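Local coordinates for phosphotriesterase homology protein (Escherichia coli, PDB 1BF6) that hydrolyses phosphorylated glyceryl acetates and aromatic acetates and propionates, using two zinc ions bound in each subunit, at residues Y32-M43 with F64-I74. Sequence-based numbering, arbitrary orientation.
Sequences YAFICQEMNDLM and FMLDVMRETGI
Tyr32 and Phe64 form a T-shaped stack: the tyrosine turns its edge to the phenylalanine face, planes at 82° and centroids 5.4 Å apart. Because Tyr32 carries CG anti to its backbone N (chi1 -171°), the ring reaches across as a knob among Phe64, Asp67, Val68 and Glu71, while Cys36 SG, of the same helix, sits over one face toward the rim.

Among the apolar contacts, Val68 is the reciprocal knob, set among Tyr32, Ile35, Cys36 and Met39: its CG2 lies 3.8 Å from Ile35 CG2, and its CG1 meets Met39 CG at 3.7 Å. Farther on, Ile74 CD1 touches Met39 SD at 3.8 Å, and Met43 lays its sulfur alongside Ile74 CB.

Polar links are few. Tyr32 OH is 3.2 Å from Asp67 O, at best a weak bond, and a water 2.7 Å from Tyr32 OH donates to Glu71 OE1. Thr72 turns its hydroxyl back to its own helix, OG1 donating to Val68 O at 2.8 Å from above the carbonyl plane, so that the CG2 methyl faces Cys36 O and Asn40 ND2. A leucine in place of Tyr32, lacking ring and hydroxyl, would probably leave the Phe64 face less covered and the Glu71-bound water without its bridge.

The axes of segments 32-43 and 64-72 approach to 9.7 Å and cross at -49°; their helices are neighbours outside strands 47-52 and 75-80 of the TIM barrel, and Met39 and Ile74 both rest on Val50. Cohesion thus comes mainly from apolar and aromatic packing, with weak and water-bridged polar links at the partly exposed Tyr32 end.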
loop_
_atom_site.group_PDB
_atom_site.type_symbol
_atom_site.label_atom_id
_atom_site.label_comp_id
_atom_site.label_asym_id
_atom_site.label_seq_id
_atom_site.Cartn_x
_atom_site.Cartn_y
_atom_site.Cartn_z
ATOM N N TYR A 32 9.856 5.687 -16.863
ATOM C CA TYR A 32 11.095 5.354 -16.199
ATOM C C TYR A 32 11.970 6.484 -15.670
ATOM O O TYR A 32 12.265 6.520 -14.473
ATOM C CB TYR A 32 11.924 4.433 -17.085
ATOM C CG TYR A 32 13.125 3.862 -16.378
ATOM C CD1 TYR A 32 12.971 2.992 -15.294
ATOM C CD2 TYR A 32 14.415 4.192 -16.786
ATOM C CE1 TYR A 32 14.076 2.468 -14.637
ATOM C CE2 TYR A 32 15.525 3.673 -16.142
ATOM C CZ TYR A 32 15.351 2.810 -15.068
ATOM O OH TYR A 32 16.456 2.279 -14.451
ATOM N N ALA A 33 12.437 7.359 -16.559
ATOM C CA ALA A 33 13.299 8.469 -16.152
ATOM C C ALA A 33 12.663 9.298 -15.038
ATOM O O ALA A 33 13.298 9.559 -14.014
ATOM C CB ALA A 33 13.648 9.348 -17.356
ATOM N N PHE A 34 11.399 9.667 -15.219
ATOM C CA PHE A 34 10.680 10.454 -14.224
ATOM C C PHE A 34 10.567 9.729 -12.889
ATOM O O PHE A 34 10.743 10.342 -11.835
ATOM C CB PHE A 34 9.274 10.793 -14.705
ATOM C CG PHE A 34 9.236 11.696 -15.899
ATOM C CD1 PHE A 34 10.369 12.380 -16.313
ATOM C CD2 PHE A 34 8.049 11.873 -16.598
ATOM C CE1 PHE A 34 10.319 13.228 -17.403
ATOM C CE2 PHE A 34 7.986 12.721 -17.694
ATOM C CZ PHE A 34 9.125 13.398 -18.094
ATOM N N ILE A 35 10.240 8.436 -12.929
ATOM C CA ILE A 35 10.097 7.660 -11.698
ATOM C C ILE A 35 11.436 7.536 -10.974
ATOM O O ILE A 35 11.482 7.674 -9.756
ATOM C CB ILE A 35 9.368 6.285 -11.932
ATOM C CG1 ILE A 35 7.873 6.472 -11.548
ATOM C CG2 ILE A 35 9.979 5.188 -11.056
ATOM C CD1 ILE A 35 7.546 7.622 -10.557
ATOM N N CYS A 36 12.522 7.337 -11.719
ATOM C CA CYS A 36 13.859 7.270 -11.127
ATOM C C CYS A 36 14.216 8.611 -10.460
ATOM O O CYS A 36 14.799 8.635 -9.379
ATOM C CB CYS A 36 14.913 6.947 -12.183
ATOM S SG CYS A 36 14.968 5.217 -12.686
ATOM N N GLN A 37 13.866 9.726 -11.104
ATOM C CA GLN A 37 14.154 11.049 -10.544
ATOM C C GLN A 37 13.384 11.244 -9.236
ATOM O O GLN A 37 13.930 11.782 -8.263
ATOM C CB GLN A 37 13.801 12.154 -11.552
ATOM C CG GLN A 37 14.767 12.234 -12.744
ATOM C CD GLN A 37 14.142 12.851 -14.006
ATOM O OE1 GLN A 37 13.205 13.662 -13.940
ATOM N NE2 GLN A 37 14.660 12.456 -15.165
ATOM N N GLU A 38 12.137 10.770 -9.202
ATOM C CA GLU A 38 11.302 10.871 -8.006
ATOM C C GLU A 38 11.888 10.042 -6.860
ATOM O O GLU A 38 11.776 10.420 -5.697
ATOM C CB GLU A 38 9.883 10.393 -8.305
ATOM C CG GLU A 38 9.133 11.245 -9.339
ATOM C CD GLU A 38 8.351 12.405 -8.732
ATOM O OE1 GLU A 38 8.298 12.546 -7.489
ATOM O OE2 GLU A 38 7.752 13.174 -9.514
ATOM N N MET A 39 12.502 8.906 -7.186
ATOM C CA MET A 39 13.092 8.053 -6.151
ATOM C C MET A 39 14.343 8.724 -5.599
ATOM O O MET A 39 14.599 8.649 -4.405
ATOM C CB MET A 39 13.391 6.640 -6.679
ATOM C CG MET A 39 12.141 5.839 -7.086
ATOM S SD MET A 39 10.873 5.634 -5.814
ATOM C CE MET A 39 9.553 6.763 -6.407
ATOM N N ASN A 40 15.097 9.408 -6.457
ATOM C CA ASN A 40 16.288 10.133 -6.014
ATOM C C ASN A 40 15.873 11.266 -5.069
ATOM O O ASN A 40 16.543 11.520 -4.067
ATOM C CB ASN A 40 17.068 10.703 -7.203
ATOM C CG ASN A 40 17.803 9.636 -7.993
ATOM O OD1 ASN A 40 18.108 9.822 -9.173
ATOM N ND2 ASN A 40 18.116 8.528 -7.345
ATOM N N ASP A 41 14.751 11.923 -5.372
ATOM C CA ASP A 41 14.235 13.007 -4.527
ATOM C C ASP A 41 13.840 12.436 -3.160
ATOM O O ASP A 41 14.070 13.055 -2.119
ATOM C CB ASP A 41 13.000 13.666 -5.163
ATOM C CG ASP A 41 13.308 14.393 -6.474
ATOM O OD1 ASP A 41 14.488 14.461 -6.889
ATOM O OD2 ASP A 41 12.343 14.887 -7.096
ATOM N N LEU A 42 13.211 11.264 -3.175
ATOM C CA LEU A 42 12.811 10.614 -1.936
ATOM C C LEU A 42 14.046 10.288 -1.086
ATOM O O LEU A 42 14.036 10.492 0.127
ATOM C CB LEU A 42 12.035 9.321 -2.225
ATOM C CG LEU A 42 10.578 9.407 -2.676
ATOM C CD1 LEU A 42 10.053 7.982 -2.904
ATOM C CD2 LEU A 42 9.732 10.133 -1.645
ATOM N N MET A 43 15.094 9.796 -1.739
ATOM C CA MET A 43 16.347 9.417 -1.079
ATOM C C MET A 43 16.962 10.604 -0.322
ATOM O O MET A 43 17.478 10.438 0.784
ATOM C CB MET A 43 17.360 8.887 -2.113
ATOM C CG MET A 43 16.983 7.582 -2.837
ATOM S SD MET A 43 17.276 6.123 -1.848
ATOM C CE MET A 43 18.990 5.837 -2.163
ATOM N N PHE A 64 11.172 -3.494 -14.343
ATOM C CA PHE A 64 11.134 -2.042 -14.187
ATOM C C PHE A 64 11.523 -1.678 -12.763
ATOM O O PHE A 64 12.267 -0.718 -12.539
ATOM C CB PHE A 64 9.712 -1.559 -14.468
ATOM C CG PHE A 64 9.560 -0.063 -14.502
ATOM C CD1 PHE A 64 9.416 0.668 -13.326
ATOM C CD2 PHE A 64 9.485 0.607 -15.723
ATOM C CE1 PHE A 64 9.195 2.045 -13.367
ATOM C CE2 PHE A 64 9.264 1.978 -15.775
ATOM C CZ PHE A 64 9.118 2.693 -14.601
ATOM N N MET A 65 10.999 -2.441 -11.799
ATOM C CA MET A 65 11.298 -2.206 -10.386
ATOM C C MET A 65 12.755 -2.552 -10.066
ATOM O O MET A 65 13.410 -1.840 -9.300
ATOM C CB MET A 65 10.325 -2.979 -9.487
ATOM C CG MET A 65 8.862 -2.551 -9.668
ATOM S SD MET A 65 7.703 -3.226 -8.469
ATOM C CE MET A 65 7.504 -4.913 -9.098
ATOM N N LEU A 66 13.261 -3.631 -10.666
ATOM C CA LEU A 66 14.650 -4.048 -10.464
ATOM C C LEU A 66 15.577 -2.959 -10.999
ATOM O O LEU A 66 16.619 -2.659 -10.401
ATOM C CB LEU A 66 14.948 -5.350 -11.222
ATOM C CG LEU A 66 14.447 -6.674 -10.629
ATOM C CD1 LEU A 66 14.677 -7.796 -11.639
ATOM C CD2 LEU A 66 15.171 -6.963 -9.309
ATOM N N ASP A 67 15.191 -2.392 -12.143
ATOM C CA ASP A 67 15.962 -1.339 -12.793
ATOM C C ASP A 67 15.966 -0.058 -11.968
ATOM O O ASP A 67 17.014 0.574 -11.828
ATOM C CB ASP A 67 15.427 -1.058 -14.202
ATOM C CG ASP A 67 15.683 -2.202 -15.172
ATOM O OD1 ASP A 67 16.463 -3.124 -14.850
ATOM O OD2 ASP A 67 15.094 -2.179 -16.267
ATOM N N VAL A 68 14.800 0.326 -11.437
ATOM C CA VAL A 68 14.693 1.530 -10.610
ATOM C C VAL A 68 15.638 1.395 -9.415
ATOM O O VAL A 68 16.374 2.325 -9.108
ATOM C CB VAL A 68 13.238 1.781 -10.124
ATOM C CG1 VAL A 68 13.217 2.806 -9.000
ATOM C CG2 VAL A 68 12.380 2.285 -11.275
ATOM N N MET A 69 15.639 0.225 -8.774
ATOM C CA MET A 69 16.517 -0.034 -7.626
ATOM C C MET A 69 17.999 0.067 -7.996
ATOM O O MET A 69 18.811 0.620 -7.247
ATOM C CB MET A 69 16.252 -1.427 -7.044
ATOM C CG MET A 69 14.924 -1.589 -6.333
ATOM S SD MET A 69 14.913 -3.077 -5.260
ATOM C CE MET A 69 14.268 -4.295 -6.404
ATOM N N ARG A 70 18.350 -0.513 -9.134
ATOM C CA ARG A 70 19.716 -0.511 -9.637
ATOM C C ARG A 70 20.206 0.928 -9.875
ATOM O O ARG A 70 21.300 1.311 -9.456
ATOM C CB ARG A 70 19.749 -1.310 -10.941
ATOM C CG ARG A 70 21.049 -1.289 -11.703
ATOM C CD ARG A 70 21.905 -2.493 -11.381
ATOM N NE ARG A 70 23.024 -2.599 -12.315
ATOM C CZ ARG A 70 24.144 -3.280 -12.077
ATOM N NH1 ARG A 70 24.309 -3.931 -10.928
ATOM N NH2 ARG A 70 25.120 -3.281 -12.982
ATOM N N GLU A 71 19.350 1.732 -10.487
ATOM C CA GLU A 71 19.656 3.119 -10.822
ATOM C C GLU A 71 19.754 4.072 -9.635
ATOM O O GLU A 71 20.719 4.817 -9.521
ATOM C CB GLU A 71 18.591 3.631 -11.804
ATOM C CG GLU A 71 18.683 5.112 -12.197
ATOM C CD GLU A 71 19.964 5.465 -12.937
ATOM O OE1 GLU A 71 20.390 4.677 -13.813
ATOM O OE2 GLU A 71 20.542 6.537 -12.641
ATOM N N THR A 72 18.772 4.013 -8.741
ATOM C CA THR A 72 18.681 4.919 -7.595
ATOM C C THR A 72 19.140 4.408 -6.220
ATOM O O THR A 72 19.389 5.207 -5.313
ATOM C CB THR A 72 17.235 5.409 -7.447
ATOM O OG1 THR A 72 16.390 4.309 -7.077
ATOM C CG2 THR A 72 16.730 5.971 -8.764
ATOM N N GLY A 73 19.218 3.091 -6.043
ATOM C CA GLY A 73 19.627 2.559 -4.756
ATOM C C GLY A 73 18.474 2.438 -3.772
ATOM O O GLY A 73 18.655 1.979 -2.641
ATOM N N ILE A 74 17.280 2.864 -4.176
ATOM C CA ILE A 74 16.144 2.747 -3.281
ATOM C C ILE A 74 15.748 1.262 -3.238
ATOM O O ILE A 74 16.109 0.494 -4.132
ATOM C CB ILE A 74 14.956 3.635 -3.722
ATOM C CG1 ILE A 74 14.064 3.928 -2.507
ATOM C CG2 ILE A 74 14.195 2.987 -4.891
ATOM C CD1 ILE A 74 13.048 5.007 -2.718
HETATM O O HOH W 1 18.883 3.111 -15.368
#